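Local coordinates for importin subunit beta-1 (Saccharomyces cerevisiae, PDB 5OWU), which carries proteins into the nucleus through association with importin alpha, which recognises the classical nuclear localization signal of the cargo, at residues A[390-395]-A[430-434]. Residues are numbered along the deposited sequence; the frame is centred on the assembly and turned at random.
Sequences VMAFGS and TTAWC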
ATOM      1  N   VAL A 390     -17.663   6.761 -23.201  1.00 25.91           N
ATOM      2  CA  VAL A 390     -16.868   5.532 -23.095  1.00 22.66           C
ATOM      3  C   VAL A 390     -16.289   5.376 -21.690  1.00 24.16           C
ATOM      4  O   VAL A 390     -16.112   4.250 -21.207  1.00 26.82           O
ATOM      5  CB  VAL A 390     -15.751   5.450 -24.163  1.00 21.47           C
ATOM      6  CG1 VAL A 390     -16.322   5.116 -25.515  1.00 30.21           C
ATOM      7  CG2 VAL A 390     -14.929   6.740 -24.227  1.00 35.55           C
ATOM      8  N   MET A 391     -15.963   6.480 -21.019  1.00 21.98           N
ATOM      9  CA  MET A 391     -15.513   6.389 -19.633  1.00 18.62           C
ATOM     10  C   MET A 391     -16.571   5.724 -18.759  1.00 20.04           C
ATOM     11  O   MET A 391     -16.262   4.844 -17.945  1.00 25.46           O
ATOM     12  CB  MET A 391     -15.170   7.782 -19.094  1.00 29.37           C
ATOM     13  CG  MET A 391     -14.674   7.782 -17.643  1.00 28.81           C
ATOM     14  SD  MET A 391     -13.145   6.830 -17.416  1.00 36.80           S
ATOM     15  CE  MET A 391     -13.157   6.666 -15.637  1.00 50.09           C
ATOM     16  N   ALA A 392     -17.833   6.137 -18.914  1.00 26.92           N
ATOM     17  CA  ALA A 392     -18.909   5.563 -18.113  1.00 27.77           C
ATOM     18  C   ALA A 392     -19.115   4.088 -18.451  1.00 30.23           C
ATOM     19  O   ALA A 392     -19.223   3.230 -17.552  1.00 30.60           O
ATOM     20  CB  ALA A 392     -20.198   6.366 -18.335  1.00 30.49           C
ATOM     21  N   PHE A 393     -19.136   3.765 -19.748  1.00 26.72           N
ATOM     22  CA  PHE A 393     -19.355   2.377 -20.130  1.00 21.14           C
ATOM     23  C   PHE A 393     -18.262   1.486 -19.563  1.00 23.84           C
ATOM     24  O   PHE A 393     -18.543   0.454 -18.945  1.00 27.61           O
ATOM     25  CB  PHE A 393     -19.424   2.234 -21.648  1.00 28.25           C
ATOM     26  CG  PHE A 393     -19.939   0.899 -22.084  1.00 29.63           C
ATOM     27  CD1 PHE A 393     -19.080  -0.165 -22.244  1.00 25.17           C
ATOM     28  CD2 PHE A 393     -21.289   0.703 -22.303  1.00 25.84           C
ATOM     29  CE1 PHE A 393     -19.556  -1.404 -22.636  1.00 24.86           C
ATOM     30  CE2 PHE A 393     -21.770  -0.526 -22.686  1.00 27.46           C
ATOM     31  CZ  PHE A 393     -20.904  -1.582 -22.855  1.00 31.36           C
ATOM     32  N   GLY A 394     -17.002   1.879 -19.750  1.00 24.92           N
ATOM     33  CA  GLY A 394     -15.915   1.102 -19.190  1.00 29.97           C
ATOM     34  C   GLY A 394     -15.994   1.015 -17.680  1.00 25.88           C
ATOM     35  O   GLY A 394     -15.639  -0.010 -17.093  1.00 22.69           O
ATOM     36  N   SER A 395     -16.488   2.074 -17.037  1.00 25.89           N
ATOM     37  CA  SER A 395     -16.584   2.105 -15.583  1.00 28.47           C
ATOM     38  C   SER A 395     -17.671   1.196 -15.021  1.00 31.30           C
ATOM     39  O   SER A 395     -17.673   0.974 -13.804  1.00 32.51           O
ATOM     40  CB  SER A 395     -16.833   3.532 -15.096  1.00 27.71           C
ATOM     41  OG  SER A 395     -15.673   4.329 -15.242  1.00 27.17           O
ATOM     42  N   THR A 430      -9.440   6.984 -24.097  1.00 25.88           N
ATOM     43  CA  THR A 430     -10.391   6.368 -23.187  1.00 25.97           C
ATOM     44  C   THR A 430     -11.109   5.196 -23.842  1.00 23.87           C
ATOM     45  O   THR A 430     -11.434   4.225 -23.163  1.00 23.29           O
ATOM     46  CB  THR A 430     -11.375   7.423 -22.690  1.00 23.57           C
ATOM     47  OG1 THR A 430     -10.629   8.450 -22.029  1.00 24.36           O
ATOM     48  CG2 THR A 430     -12.407   6.808 -21.722  1.00 26.35           C
ATOM     49  N   THR A 431     -11.342   5.255 -25.154  1.00 29.47           N
ATOM     50  CA  THR A 431     -11.948   4.126 -25.857  1.00 28.65           C
ATOM     51  C   THR A 431     -11.056   2.893 -25.799  1.00 25.16           C
ATOM     52  O   THR A 431     -11.541   1.774 -25.581  1.00 27.24           O
ATOM     53  CB  THR A 431     -12.234   4.518 -27.310  1.00 32.65           C
ATOM     54  OG1 THR A 431     -13.182   5.592 -27.333  1.00 27.41           O
ATOM     55  CG2 THR A 431     -12.793   3.327 -28.118  1.00 27.33           C
ATOM     56  N   ALA A 432      -9.749   3.068 -26.009  1.00 22.78           N
ATOM     57  CA  ALA A 432      -8.829   1.943 -25.865  1.00 25.78           C
ATOM     58  C   ALA A 432      -8.903   1.368 -24.456  1.00 23.30           C
ATOM     59  O   ALA A 432      -8.969   0.142 -24.267  1.00 23.63           O
ATOM     60  CB  ALA A 432      -7.397   2.378 -26.191  1.00 28.61           C
ATOM     61  N   TRP A 433      -8.883   2.247 -23.448  1.00 23.34           N
ATOM     62  CA  TRP A 433      -9.072   1.786 -22.073  1.00 23.89           C
ATOM     63  C   TRP A 433     -10.381   1.014 -21.919  1.00 27.67           C
ATOM     64  O   TRP A 433     -10.419  -0.051 -21.292  1.00 27.33           O
ATOM     65  CB  TRP A 433      -9.036   2.982 -21.124  1.00 23.94           C
ATOM     66  CG  TRP A 433      -9.421   2.675 -19.709  1.00 28.83           C
ATOM     67  CD1 TRP A 433      -8.613   2.174 -18.727  1.00 28.54           C
ATOM     68  CD2 TRP A 433     -10.712   2.862 -19.109  1.00 24.32           C
ATOM     69  NE1 TRP A 433      -9.318   2.040 -17.557  1.00 28.18           N
ATOM     70  CE2 TRP A 433     -10.607   2.456 -17.761  1.00 27.92           C
ATOM     71  CE3 TRP A 433     -11.943   3.333 -19.578  1.00 29.68           C
ATOM     72  CZ2 TRP A 433     -11.682   2.508 -16.878  1.00 26.01           C
ATOM     73  CZ3 TRP A 433     -13.011   3.385 -18.700  1.00 26.78           C
ATOM     74  CH2 TRP A 433     -12.876   2.974 -17.366  1.00 22.16           C
ATOM     75  N   CYS A 434     -11.465   1.537 -22.488  1.00 22.35           N
ATOM     76  CA  CYS A 434     -12.768   0.897 -22.353  1.00 21.85           C
ATOM     77  C   CYS A 434     -12.754  -0.502 -22.947  1.00 24.68           C
ATOM     78  O   CYS A 434     -13.353  -1.433 -22.389  1.00 23.45           O
ATOM     79  CB  CYS A 434     -13.833   1.761 -23.032  1.00 25.11           C
ATOM     80  SG  CYS A 434     -15.490   1.127 -22.870  1.00 25.77           S
TER
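Two neighbouring HEAT repeats of the importin solenoid meet here in a buried, near-parallel helix-helix contact: 390-395 lies on the second helix of HEAT 9, and 430-434 lies on the second helix of HEAT 10. The axes run 8.7 Å apart at 17°, as suits like helices stacked from repeat to repeat. G394 makes the closest backbone approach, its CA 4.5 Å from C434 CA; a CB there would clash with W433 CZ3. The W433 ring fills the space beside G394, its CH2 3.7 Å from G394 C, and M391 SD lies 4.2 Å from the centroid of its six-membered ring, an oblique Met-aromatic contact. One turn earlier, V390 CG2 packs on T430 CG2 at 3.6 Å, while T430 OG1 hydrogen-bonds to E387 OE2, on the same helix as 390-395. No clear hydrogen bond joins the two segments, but G394 O accepts one from R437 farther along the HEAT 10 helix. On the flank towards helix 402-418, C434 SG sits at the edge of the F393 ring, 3.9 Å from F393 CD1.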